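Local coordinates for protein arsenite methyltransferase (Chlamydomonas reinhardtii, PDB 5EVJ) that transfers methyl groups from S-adenosylmethionine to trivalent arsenic, probably turning arsenic-glutathione complexes into mono-, di- and trimethylated products, at residues A92-D97 with P118-V123; R96-A101 with M143-G148; S198-D203 with E219-A224; R204-S209 with G262-Y267; R272-P277 with G329-A334. The protein carries 15 engineered substitutions. One frame throughout, in Å; residues are numbered along the deposited sequence.

Contact 1: residues A92-D97 with P118-V123; sequences AGSGRD and PAQLEV. Engineered in segment 92-97: A92 (natural residue Cys).
The carboxamide of Q120 is the flat group at this contact, and its NE2 end reaches the backbone of G93 and S94. Q120 NE2 lies 3.3 Å from S94 N. Both atoms are donors, so this is contact without a hydrogen bond; NE2 gives its hydrogen bond to K70 O instead. The other flat group, the guanidinium of R96, has D97 OD1 in plane at its edge, bonded to NH1 at 3.2 Å as part of a salt bridge. The Q120 chain bends at CG (chi2 -69°), which lays its amide carbon CD 3.9 Å from S94 N. Lower down, Q120 CB packs 3.7 Å from G93 C. V123 adds an apolar touch, its CG1 4.2 Å from S94 CB. S94 OG is hydrogen-bonded to V67 O. An alanine in place of Q120 would probably leave K70 O without this donor and open a gap beside S94 N. G93 sits in a type II' turn from A92 to G95, with a positive phi that favours glycine; A92 is an engineered residue. The turn is consistent with the glycine-rich loop of Rossmann-like methyltransferases, and G93 N is bonded to D115 OD2. No hydrogen bond joins the two segments. S94 OG and Q120 NE2 are bonded to carbonyls outside them, so V67 and K70 probably help to link the loop to helix 118-126.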
# COMPACT_ATOMS: atom_id res chain seq x y z
N ALA A 92 2.84 6.90 10.96
CA ALA A 92 3.58 5.79 11.53
C ALA A 92 3.20 5.47 12.95
O ALA A 92 3.51 4.36 13.45
CB ALA A 92 5.07 6.05 11.42
N GLY A 93 2.53 6.40 13.64
CA GLY A 93 2.14 6.17 15.04
C GLY A 93 3.40 5.79 15.87
O GLY A 93 4.47 6.39 15.75
N SER A 94 3.29 4.76 16.67
CA SER A 94 4.33 4.34 17.52
C SER A 94 5.41 3.49 16.82
O SER A 94 6.41 3.15 17.47
CB SER A 94 3.68 3.49 18.62
OG SER A 94 3.00 2.39 18.06
N GLY A 95 5.14 3.05 15.58
CA GLY A 95 6.21 2.63 14.64
C GLY A 95 6.17 1.16 14.22
O GLY A 95 7.06 0.71 13.48
N ARG A 96 5.16 0.41 14.66
CA ARG A 96 5.04 -1.03 14.34
C ARG A 96 5.42 -1.24 12.85
O ARG A 96 6.40 -1.92 12.55
CB ARG A 96 3.58 -1.52 14.66
CG ARG A 96 3.30 -3.03 14.90
CD ARG A 96 2.40 -3.66 13.84
NE ARG A 96 1.01 -3.88 14.26
CZ ARG A 96 -0.06 -3.83 13.46
NH1 ARG A 96 0.06 -3.53 12.17
NH2 ARG A 96 -1.27 -4.05 13.96
N ASP A 97 4.70 -0.59 11.92
CA ASP A 97 4.86 -0.89 10.48
C ASP A 97 6.24 -0.40 9.98
O ASP A 97 6.86 -1.04 9.14
CB ASP A 97 3.67 -0.35 9.58
CG ASP A 97 2.33 -1.10 9.83
OD1 ASP A 97 2.32 -2.23 10.40
OD2 ASP A 97 1.26 -0.58 9.43
N PRO A 118 3.27 14.00 18.64
CA PRO A 118 4.59 13.93 19.36
C PRO A 118 4.75 12.76 20.38
O PRO A 118 5.82 12.14 20.47
CB PRO A 118 4.65 15.30 20.07
CG PRO A 118 3.20 15.77 20.14
CD PRO A 118 2.61 15.32 18.84
N ALA A 119 3.69 12.46 21.12
CA ALA A 119 3.64 11.30 21.98
C ALA A 119 3.94 9.99 21.24
O ALA A 119 4.77 9.18 21.69
CB ALA A 119 2.28 11.22 22.68
N GLN A 120 3.24 9.78 20.11
CA GLN A 120 3.46 8.61 19.28
C GLN A 120 4.89 8.60 18.64
O GLN A 120 5.60 7.58 18.69
CB GLN A 120 2.32 8.48 18.24
CG GLN A 120 0.96 8.06 18.81
CD GLN A 120 1.00 6.61 19.29
OE1 GLN A 120 1.39 6.33 20.44
NE2 GLN A 120 0.61 5.68 18.41
N LEU A 121 5.32 9.75 18.10
CA LEU A 121 6.69 9.91 17.58
C LEU A 121 7.76 9.38 18.54
O LEU A 121 8.57 8.48 18.20
CB LEU A 121 6.95 11.39 17.37
CG LEU A 121 7.86 11.86 16.26
CD1 LEU A 121 7.02 11.90 14.96
CD2 LEU A 121 8.47 13.22 16.64
N GLU A 122 7.76 9.94 19.74
CA GLU A 122 8.80 9.73 20.74
C GLU A 122 8.90 8.26 21.13
O GLU A 122 10.01 7.78 21.41
CB GLU A 122 8.57 10.65 21.97
CG GLU A 122 9.78 10.81 22.89
CD GLU A 122 11.06 11.21 22.14
OE1 GLU A 122 11.03 12.15 21.29
OE2 GLU A 122 12.11 10.59 22.41
N VAL A 123 7.77 7.52 21.10
CA VAL A 123 7.87 6.06 21.23
C VAL A 123 8.65 5.40 20.06
O VAL A 123 9.51 4.53 20.27
CB VAL A 123 6.50 5.36 21.42
CG1 VAL A 123 6.70 3.82 21.47
CG2 VAL A 123 5.79 5.87 22.69

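Contact 2: residues R96-A101 with M143-G148; sequences RDAYVA and MTFIQG. Engineered in segment 96-101: A98 (natural residue Cys).
M143 and Y99 form a Met-aromatic contact between strand 143-147 and helix 96-104. M143 CG stands anti to its carbonyl carbon (chi1 -57°). The chain runs straight to the sulfur and then bends, with chi3 at -95°. That bend brings the methyl CE over one face of the Y99 ring, 4.1 Å from its centroid and shifted toward the rim, a CH-pi contact. SD approaches more obliquely, 3.6 Å from Y99 CD1, and also lies 3.7 Å from A98 O. F145 meets the same ring in another way. Its CZ lies at the ring edge, 3.8 Å from Y99 CE1, and the two side chains cross at about a right angle. F145 CE1 also packs 3.7 Å from the CB of A98, an engineered residue. Y99 is fixed at its far end by a hydrogen bond from OH to A124 O, and its ring also meets that of Y131. An alanine in place of Y99 would probably leave A124 O without its hydroxyl partner and open a gap beside M143 CE and F145 CZ. F145 reaches on to A124 and I125, so helix 118-126 joins the cluster. No hydrogen bond links the two segments. Sulfur, methyl and ring contacts join the helix to the edge strand; A98 and A101 also touch V111 of strand 110-115. The tyrosine hydroxyl has its partner in A124 O.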
# COMPACT_ATOMS: atom_id res chain seq x y z
N ARG A 96 5.16 0.41 14.66
CA ARG A 96 5.04 -1.03 14.34
C ARG A 96 5.42 -1.24 12.85
O ARG A 96 6.40 -1.92 12.55
CB ARG A 96 3.58 -1.52 14.66
CG ARG A 96 3.30 -3.03 14.90
CD ARG A 96 2.40 -3.66 13.84
NE ARG A 96 1.01 -3.88 14.26
CZ ARG A 96 -0.06 -3.83 13.46
NH1 ARG A 96 0.06 -3.53 12.17
NH2 ARG A 96 -1.27 -4.05 13.96
N ASP A 97 4.70 -0.59 11.92
CA ASP A 97 4.86 -0.89 10.48
C ASP A 97 6.24 -0.40 9.98
O ASP A 97 6.86 -1.04 9.14
CB ASP A 97 3.67 -0.35 9.58
CG ASP A 97 2.33 -1.10 9.83
OD1 ASP A 97 2.32 -2.23 10.40
OD2 ASP A 97 1.26 -0.58 9.43
N ALA A 98 6.71 0.70 10.53
CA ALA A 98 8.03 1.21 10.12
C ALA A 98 9.13 0.27 10.62
O ALA A 98 10.14 0.06 9.93
CB ALA A 98 8.23 2.62 10.63
N TYR A 99 8.90 -0.36 11.79
CA TYR A 99 9.91 -1.27 12.34
C TYR A 99 9.96 -2.50 11.51
O TYR A 99 11.02 -2.98 11.15
CB TYR A 99 9.58 -1.63 13.79
CG TYR A 99 10.12 -0.63 14.81
CD1 TYR A 99 9.96 0.75 14.63
CD2 TYR A 99 10.78 -1.05 15.98
CE1 TYR A 99 10.44 1.68 15.55
CE2 TYR A 99 11.25 -0.10 16.93
CZ TYR A 99 11.10 1.25 16.69
OH TYR A 99 11.55 2.20 17.59
N VAL A 100 8.80 -2.99 11.09
CA VAL A 100 8.77 -4.13 10.24
C VAL A 100 9.43 -3.82 8.92
O VAL A 100 10.20 -4.62 8.38
CB VAL A 100 7.33 -4.58 10.01
CG1 VAL A 100 7.31 -5.68 8.94
CG2 VAL A 100 6.75 -5.03 11.35
N ALA A 101 9.11 -2.66 8.36
CA ALA A 101 9.72 -2.33 7.05
C ALA A 101 11.27 -2.19 7.16
O ALA A 101 12.05 -2.65 6.28
CB ALA A 101 9.10 -1.06 6.54
N MET A 143 15.96 4.11 10.20
CA MET A 143 14.68 4.83 10.35
C MET A 143 14.83 6.31 10.74
O MET A 143 15.70 6.67 11.48
CB MET A 143 13.79 4.14 11.39
CG MET A 143 13.52 2.68 11.07
SD MET A 143 12.42 1.83 12.28
CE MET A 143 13.76 1.15 13.25
N THR A 144 13.92 7.13 10.26
CA THR A 144 13.84 8.54 10.49
C THR A 144 12.36 8.72 10.74
O THR A 144 11.51 8.35 9.91
CB THR A 144 14.25 9.36 9.25
OG1 THR A 144 15.54 8.94 8.76
CG2 THR A 144 14.28 10.89 9.53
N PHE A 145 12.03 9.25 11.91
CA PHE A 145 10.66 9.62 12.19
C PHE A 145 10.56 11.11 12.22
O PHE A 145 11.34 11.74 12.86
CB PHE A 145 10.30 9.05 13.53
CG PHE A 145 10.26 7.56 13.51
CD1 PHE A 145 9.18 6.88 12.89
CD2 PHE A 145 11.30 6.83 14.04
CE1 PHE A 145 9.16 5.50 12.84
CE2 PHE A 145 11.29 5.45 14.00
CZ PHE A 145 10.21 4.78 13.43
N ILE A 146 9.62 11.69 11.47
CA ILE A 146 9.43 13.13 11.55
C ILE A 146 7.99 13.47 11.85
O ILE A 146 7.08 12.68 11.58
CB ILE A 146 9.94 13.87 10.29
CG1 ILE A 146 9.09 13.57 9.07
CG2 ILE A 146 11.38 13.47 9.96
CD1 ILE A 146 9.91 13.60 7.81
N GLN A 147 7.80 14.68 12.37
CA GLN A 147 6.51 15.17 12.77
C GLN A 147 5.86 15.91 11.63
O GLN A 147 6.43 16.85 11.08
CB GLN A 147 6.65 16.10 13.98
CG GLN A 147 5.36 16.79 14.41
CD GLN A 147 5.05 16.57 15.90
OE1 GLN A 147 3.93 16.17 16.24
NE2 GLN A 147 6.03 16.82 16.79
N GLY A 148 4.61 15.58 11.32
CA GLY A 148 4.01 16.19 10.13
C GLY A 148 2.58 15.87 9.89
O GLY A 148 1.98 15.08 10.59

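Contact 3: residues S198-D203 with E219-A224; sequences SDVYVD and ECLAGA
A224 fits its methyl group against the strand between V200 and V202. A224 CB lies 3.4 Å from V200 O and 3.9 Å from V202 CG2. The same CG2 methyl also comes 3.6 Å from A224 O, so it touches both the side chain and the carbonyl of A224. V202 CG2 stands anti to its own carbonyl carbon. V200 instead uses CG1, which is 4.2 Å from A224 CB. V200 CG1 also meets L221 CD1 more loosely, at 4.4 Å. Methyl groups thus meet one another and two carbonyl oxygens; no hydrogen bond joins the two segments.

The next shell sets the backbone. Residues L221 to A224 make a type II turn, and G223 takes the positive phi that calls for glycine. The turn brings L221 and A224 round to the strand. The chain is tied in just beyond it, where V202 makes a backbone hydrogen bond with L225. On the strand side, D199 OD1 accepts a bond from V200 N at 2.7 Å, met on the anti side of the carboxylate. D199 OD2 makes weak bonds to I172 N and N173 N.

Strand 193-202 lies between strands 163-169 and 266-274 in the sheet, antiparallel to the latter. Y201 points away from the loop, and its ring meets F230 of helix 227-237. The loop 219-224 links helix 208-212 to that helix and packs against the strand end through V200 and V202.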
# COMPACT_ATOMS: atom_id res chain seq x y z
N SER A 198 -3.40 -0.21 3.36
CA SER A 198 -4.65 -0.84 3.72
C SER A 198 -5.53 0.20 4.39
O SER A 198 -5.04 1.13 5.05
CB SER A 198 -4.43 -2.06 4.64
OG SER A 198 -3.72 -1.65 5.81
N ASP A 199 -6.82 0.07 4.16
CA ASP A 199 -7.74 1.00 4.77
C ASP A 199 -9.12 0.38 4.71
O ASP A 199 -9.32 -0.74 4.18
CB ASP A 199 -7.68 2.39 4.10
CG ASP A 199 -7.98 3.55 5.10
OD1 ASP A 199 -8.74 3.32 6.05
OD2 ASP A 199 -7.48 4.70 4.95
N VAL A 200 -10.08 1.07 5.28
CA VAL A 200 -11.43 0.52 5.30
C VAL A 200 -12.32 1.19 4.24
O VAL A 200 -12.31 2.40 4.09
CB VAL A 200 -12.04 0.64 6.69
CG1 VAL A 200 -13.51 0.23 6.64
CG2 VAL A 200 -11.28 -0.26 7.65
N TYR A 201 -13.04 0.40 3.49
CA TYR A 201 -13.96 0.93 2.45
C TYR A 201 -15.36 0.35 2.62
O TYR A 201 -15.54 -0.65 3.38
CB TYR A 201 -13.42 0.56 1.04
CG TYR A 201 -12.04 1.15 0.85
CD1 TYR A 201 -10.90 0.43 1.25
CD2 TYR A 201 -11.86 2.44 0.33
CE1 TYR A 201 -9.63 0.98 1.15
CE2 TYR A 201 -10.57 3.01 0.23
CZ TYR A 201 -9.48 2.24 0.66
OH TYR A 201 -8.21 2.72 0.54
N VAL A 202 -16.31 0.89 1.84
CA VAL A 202 -17.69 0.39 1.80
C VAL A 202 -18.11 -0.04 0.39
O VAL A 202 -17.57 0.45 -0.60
CB VAL A 202 -18.67 1.49 2.26
CG1 VAL A 202 -20.06 0.91 2.63
CG2 VAL A 202 -18.06 2.26 3.41
N ASP A 203 -19.11 -0.93 0.29
CA ASP A 203 -19.55 -1.37 -1.00
C ASP A 203 -20.57 -0.38 -1.58
O ASP A 203 -20.96 -0.55 -2.71
CB ASP A 203 -20.12 -2.79 -0.98
CG ASP A 203 -21.51 -2.86 -0.30
OD1 ASP A 203 -21.87 -1.98 0.50
OD2 ASP A 203 -22.25 -3.81 -0.56
N GLU A 219 -14.40 2.91 14.03
CA GLU A 219 -13.00 3.28 14.31
C GLU A 219 -12.58 4.45 13.41
O GLU A 219 -11.49 4.99 13.59
CB GLU A 219 -12.04 2.10 14.13
CG GLU A 219 -11.90 1.61 12.69
CD GLU A 219 -10.73 0.65 12.49
OE1 GLU A 219 -9.64 1.12 12.09
OE2 GLU A 219 -10.91 -0.56 12.73
N CYS A 220 -13.47 4.83 12.49
CA CYS A 220 -13.17 5.60 11.26
C CYS A 220 -13.94 4.96 10.12
O CYS A 220 -13.57 5.07 8.94
CB CYS A 220 -11.69 5.52 10.91
SG CYS A 220 -11.18 3.86 10.40
N LEU A 221 -14.99 4.23 10.49
CA LEU A 221 -15.92 3.63 9.55
C LEU A 221 -16.81 4.73 8.95
O LEU A 221 -17.24 4.63 7.80
CB LEU A 221 -16.75 2.54 10.24
CG LEU A 221 -16.29 1.06 10.20
CD1 LEU A 221 -14.93 0.78 10.79
CD2 LEU A 221 -17.31 0.18 10.91
N ALA A 222 -17.07 5.77 9.74
CA ALA A 222 -17.56 7.02 9.18
C ALA A 222 -16.42 7.59 8.34
O ALA A 222 -15.23 7.49 8.72
CB ALA A 222 -17.94 7.97 10.30
N GLY A 223 -16.74 8.15 7.18
CA GLY A 223 -15.66 8.62 6.28
C GLY A 223 -14.88 7.55 5.49
O GLY A 223 -14.01 7.90 4.71
N ALA A 224 -15.17 6.26 5.73
CA ALA A 224 -14.81 5.19 4.81
C ALA A 224 -15.63 5.45 3.54
O ALA A 224 -16.84 5.65 3.63
CB ALA A 224 -15.14 3.84 5.40

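Contact 4: residues R204-S209 with G262-Y267; sequences RRLPQS and GEARFY
R204 lays its guanidinium against the backbone of E263 and A264. The polar contacts come first. E263 O sits over the centre of the guanidinium, 3.1 Å above its plane. Its distance to R204 NH1 is likewise 3.1 Å, but the angle is poor and no hydrogen bond is made. The hydrogen bonds of this group lie elsewhere. D203, the preceding residue, takes R204 NE at OD1 and R204 NH1 at OD2. At the edge, in plane, one water accepts from R204 NH2 at 2.8 Å; the same water takes a weak, long bond from E263 N. D203 OD1 also accepts from R265 N, so one carboxylate serves both arginine residues. R265 turns its own side chain to a salt bridge with E249, and Y267 OH lies over the centre of its guanidinium.

The alkyl part of R204 makes a second kind of contact. Chi1 of 69° puts R204 CG between the backbone N and the carbonyl carbon, 4.0 Å from A264 CB. R204 CD lies at the same distance from that CB.

The third kind is purely apolar. L206 CD1 touches both A264 CB and F266 CZ, each at 4.0 Å. The side chains of L206 and F266 cross at about a right angle. Both A264 and F266 also pack on V202.

The charge of R204 is likely to be favoured by the carbonyl oxygen over its face, and D203 probably balances it. The link is thus electrostatic at the outer end and apolar at L206, in the loop after strand 193-202.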
# COMPACT_ATOMS: atom_id res chain seq x y z
N ARG A 204 -20.93 0.65 -0.84
CA ARG A 204 -21.85 1.69 -1.32
C ARG A 204 -21.58 3.01 -0.59
O ARG A 204 -20.91 3.00 0.43
CB ARG A 204 -23.31 1.22 -1.01
CG ARG A 204 -23.67 1.20 0.47
CD ARG A 204 -24.89 0.35 0.68
NE ARG A 204 -24.60 -1.07 0.36
CZ ARG A 204 -25.54 -2.01 0.21
NH1 ARG A 204 -25.15 -3.26 -0.10
NH2 ARG A 204 -26.87 -1.72 0.37
N ARG A 205 -22.11 4.11 -1.06
CA ARG A 205 -21.97 5.42 -0.36
C ARG A 205 -22.77 5.48 0.93
O ARG A 205 -23.95 5.18 0.94
CB ARG A 205 -22.44 6.59 -1.25
CG ARG A 205 -21.52 6.81 -2.43
CD ARG A 205 -22.06 7.82 -3.44
NE ARG A 205 -21.26 7.78 -4.68
CZ ARG A 205 -21.73 7.62 -5.92
NH1 ARG A 205 -23.06 7.62 -6.20
NH2 ARG A 205 -20.88 7.53 -6.90
N LEU A 206 -22.14 5.88 2.01
CA LEU A 206 -22.89 6.05 3.25
C LEU A 206 -23.81 7.25 3.13
O LEU A 206 -23.41 8.27 2.56
CB LEU A 206 -21.94 6.28 4.41
CG LEU A 206 -21.33 5.12 5.20
CD1 LEU A 206 -22.00 3.77 4.95
CD2 LEU A 206 -19.82 5.03 4.97
N PRO A 207 -25.04 7.15 3.67
CA PRO A 207 -25.94 8.32 3.84
C PRO A 207 -25.24 9.49 4.56
O PRO A 207 -24.48 9.21 5.51
CB PRO A 207 -27.06 7.74 4.72
CG PRO A 207 -27.14 6.31 4.28
CD PRO A 207 -25.70 5.90 4.12
N GLN A 208 -25.49 10.74 4.13
CA GLN A 208 -24.99 11.99 4.81
C GLN A 208 -25.24 11.99 6.31
O GLN A 208 -24.38 12.40 7.10
CB GLN A 208 -25.62 13.28 4.27
CG GLN A 208 -24.75 14.07 3.30
CD GLN A 208 -25.29 14.00 1.89
OE1 GLN A 208 -26.49 14.16 1.67
NE2 GLN A 208 -24.41 13.76 0.92
N SER A 209 -26.45 11.55 6.67
CA SER A 209 -26.82 11.21 8.04
C SER A 209 -25.71 10.50 8.84
O SER A 209 -25.26 11.01 9.88
CB SER A 209 -28.14 10.40 8.02
OG SER A 209 -28.07 9.28 8.89
N GLY A 262 -28.01 0.49 7.14
CA GLY A 262 -28.87 -0.15 6.12
C GLY A 262 -28.18 -1.46 5.74
O GLY A 262 -27.76 -2.24 6.61
N GLU A 263 -28.00 -1.70 4.45
CA GLU A 263 -27.32 -2.93 4.14
C GLU A 263 -25.82 -2.66 3.72
O GLU A 263 -25.22 -3.46 3.01
CB GLU A 263 -28.12 -3.70 3.08
CG GLU A 263 -29.48 -4.24 3.60
CD GLU A 263 -30.44 -3.11 4.06
OE1 GLU A 263 -30.84 -2.25 3.22
OE2 GLU A 263 -30.80 -3.07 5.27
N ALA A 264 -25.25 -1.53 4.13
CA ALA A 264 -23.83 -1.25 3.79
C ALA A 264 -22.89 -2.36 4.26
O ALA A 264 -22.98 -2.81 5.38
CB ALA A 264 -23.37 0.09 4.33
N ARG A 265 -22.02 -2.80 3.37
CA ARG A 265 -20.99 -3.75 3.69
C ARG A 265 -19.61 -3.08 3.67
O ARG A 265 -19.25 -2.38 2.71
CB ARG A 265 -21.05 -4.97 2.73
CG ARG A 265 -22.39 -5.71 2.83
CD ARG A 265 -22.58 -6.64 1.66
NE ARG A 265 -22.00 -7.89 2.02
CZ ARG A 265 -21.70 -8.92 1.22
NH1 ARG A 265 -21.97 -8.91 -0.07
NH2 ARG A 265 -21.10 -9.99 1.74
N PHE A 266 -18.85 -3.33 4.74
CA PHE A 266 -17.54 -2.74 4.96
C PHE A 266 -16.42 -3.74 4.73
O PHE A 266 -16.53 -4.92 5.10
CB PHE A 266 -17.42 -2.16 6.35
CG PHE A 266 -18.42 -1.09 6.64
CD1 PHE A 266 -19.74 -1.41 7.00
CD2 PHE A 266 -18.05 0.24 6.58
CE1 PHE A 266 -20.67 -0.40 7.28
CE2 PHE A 266 -18.99 1.27 6.84
CZ PHE A 266 -20.29 0.94 7.19
N TYR A 267 -15.34 -3.23 4.13
CA TYR A 267 -14.12 -4.00 3.84
C TYR A 267 -12.83 -3.32 4.31
O TYR A 267 -12.67 -2.09 4.35
CB TYR A 267 -14.01 -4.29 2.33
CG TYR A 267 -15.26 -4.97 1.86
CD1 TYR A 267 -16.44 -4.25 1.71
CD2 TYR A 267 -15.29 -6.34 1.68
CE1 TYR A 267 -17.61 -4.86 1.33
CE2 TYR A 267 -16.43 -6.97 1.26
CZ TYR A 267 -17.58 -6.23 1.09
OH TYR A 267 -18.75 -6.85 0.73
O HOH W 1 -28.44 0.29 1.62

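Contact 5: residues R272-P277 with G329-A334; sequences RLFKVP and GESYLA. Engineered in segment 329-334: Y332 (natural residue Trp).
The turn from S331 to A334, which follows helix 322-329, packs against the end of strand 266-274. From the strand, the F274 ring meets three residues of the turn obliquely. Its CE1 lies 4.0 Å from S331 CB and 4.1 Å from Y332 CE1. Its CZ lies 4.0 Å from L333 CD1. Y332 and L333 each cross F274 at about a right angle. Y332 is an engineered residue, and L333 CG lies over one face of its ring.

At one end of the row, Y332 OH comes to the edge of the R272 guanidinium, 3.4 Å from NH2. E194 joins the two: it makes a salt bridge with R272 NE through OE2 and a hydrogen bond with Y332 OH through OE1. At the other end, V276 CG1 packs 3.7 Å from E330 OE1. That oxygen is also bonded to S326 OG and Q279 NE2.

The turn has its own bonds. S331 OG accepts from L333 N at 2.9 Å with an angle of 162°, and is bonded to M327 O as well. A334 N bonds S331 O at 3.1 Å. The serine bond makes an ST turn within a type I beta turn after helix 322-329, and the side chains of that turn pack on the strand end.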
# COMPACT_ATOMS: atom_id res chain seq x y z
N ARG A 272 -3.00 -1.44 -4.26
CA ARG A 272 -1.74 -1.26 -4.90
C ARG A 272 -1.85 -0.16 -5.94
O ARG A 272 -2.58 -0.28 -6.93
CB ARG A 272 -1.27 -2.56 -5.52
CG ARG A 272 -1.24 -3.68 -4.48
CD ARG A 272 -0.40 -4.83 -5.03
NE ARG A 272 1.05 -4.58 -4.96
CZ ARG A 272 2.01 -5.52 -4.92
NH1 ARG A 272 1.71 -6.80 -5.00
NH2 ARG A 272 3.32 -5.16 -4.78
N LEU A 273 -1.07 0.91 -5.74
CA LEU A 273 -1.14 2.08 -6.57
C LEU A 273 0.24 2.33 -7.17
O LEU A 273 1.11 3.01 -6.54
CB LEU A 273 -1.60 3.24 -5.74
CG LEU A 273 -3.09 3.60 -5.59
CD1 LEU A 273 -4.04 2.41 -5.58
CD2 LEU A 273 -3.29 4.49 -4.37
N PHE A 274 0.44 1.82 -8.38
CA PHE A 274 1.73 1.90 -8.99
C PHE A 274 1.83 3.13 -9.75
O PHE A 274 0.81 3.58 -10.37
CB PHE A 274 1.93 0.76 -9.98
CG PHE A 274 2.28 -0.51 -9.30
CD1 PHE A 274 3.64 -0.84 -9.05
CD2 PHE A 274 1.28 -1.38 -8.87
CE1 PHE A 274 3.97 -2.03 -8.41
CE2 PHE A 274 1.61 -2.57 -8.25
CZ PHE A 274 2.96 -2.93 -8.01
N LYS A 275 3.08 3.63 -9.79
CA LYS A 275 3.38 4.81 -10.57
C LYS A 275 4.32 4.46 -11.73
O LYS A 275 5.46 4.18 -11.53
CB LYS A 275 3.95 5.91 -9.64
CG LYS A 275 4.53 7.07 -10.42
CD LYS A 275 4.83 8.29 -9.55
CE LYS A 275 5.65 9.41 -10.30
NZ LYS A 275 5.95 10.58 -9.32
N VAL A 276 3.85 4.53 -12.94
CA VAL A 276 4.74 4.25 -14.07
C VAL A 276 4.41 5.26 -15.14
O VAL A 276 3.60 5.00 -16.04
CB VAL A 276 4.62 2.77 -14.57
CG1 VAL A 276 5.69 2.52 -15.59
CG2 VAL A 276 4.71 1.80 -13.40
N PRO A 277 4.97 6.44 -15.01
CA PRO A 277 4.48 7.59 -15.80
C PRO A 277 4.36 7.29 -17.27
O PRO A 277 5.27 6.76 -17.89
CB PRO A 277 5.55 8.71 -15.53
CG PRO A 277 6.04 8.38 -14.13
CD PRO A 277 6.09 6.83 -14.11
N GLY A 329 6.93 -5.53 -14.57
CA GLY A 329 8.20 -5.50 -15.28
C GLY A 329 8.85 -4.15 -15.51
O GLY A 329 9.79 -4.09 -16.30
N GLU A 330 8.29 -3.08 -14.92
CA GLU A 330 8.81 -1.71 -15.20
C GLU A 330 8.82 -0.99 -13.89
O GLU A 330 9.11 0.15 -13.84
CB GLU A 330 7.89 -0.90 -16.19
CG GLU A 330 8.08 -1.17 -17.71
CD GLU A 330 6.78 -0.94 -18.54
OE1 GLU A 330 6.13 0.09 -18.35
OE2 GLU A 330 6.36 -1.80 -19.39
N SER A 331 8.44 -1.68 -12.83
CA SER A 331 8.47 -1.18 -11.48
C SER A 331 9.69 -1.71 -10.71
O SER A 331 10.62 -2.30 -11.28
CB SER A 331 7.24 -1.69 -10.76
OG SER A 331 7.37 -3.13 -10.50
N TYR A 332 9.63 -1.55 -9.40
CA TYR A 332 10.71 -2.01 -8.53
C TYR A 332 10.73 -3.51 -8.47
O TYR A 332 11.69 -4.09 -7.97
CB TYR A 332 10.55 -1.48 -7.11
CG TYR A 332 9.35 -2.01 -6.36
CD1 TYR A 332 8.08 -1.38 -6.45
CD2 TYR A 332 9.48 -3.10 -5.48
CE1 TYR A 332 7.00 -1.83 -5.71
CE2 TYR A 332 8.42 -3.54 -4.78
CZ TYR A 332 7.17 -2.92 -4.91
OH TYR A 332 6.12 -3.41 -4.15
N LEU A 333 9.67 -4.14 -8.98
CA LEU A 333 9.56 -5.59 -8.89
C LEU A 333 10.25 -6.19 -10.09
O LEU A 333 10.40 -7.38 -10.15
CB LEU A 333 8.10 -6.04 -8.94
CG LEU A 333 7.15 -5.73 -7.81
CD1 LEU A 333 5.68 -5.92 -8.22
CD2 LEU A 333 7.54 -6.55 -6.55
N ALA A 334 10.64 -5.37 -11.06
CA ALA A 334 11.07 -5.87 -12.35
C ALA A 334 12.24 -6.87 -12.41
O ALA A 334 12.28 -7.70 -13.39
CB ALA A 334 11.38 -4.75 -13.29

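Contact 1 closes the first loop, from the turn after strand 86-90 to helix 118-126, with strand 110-115 between. Contact 2 opens from the same stretch, shares R96 and D97, and runs on to edge strand 143-147, so helix 118-126 falls within its span. The two touch, their centres about 7 Å apart. Contacts 3 and 4 come next and cross: 198-203, 204-209, 219-224 and 262-267 alternate along the chain. They meet where strands 193-202 and 266-274 pair, with a probable hydrogen bond from Y201 N to Y267 O at 2.7 Å. Contact 5 follows in series. It leaves strand 266-274 for the turn beyond helix 322-329, tying the later part of the chain to the sheet.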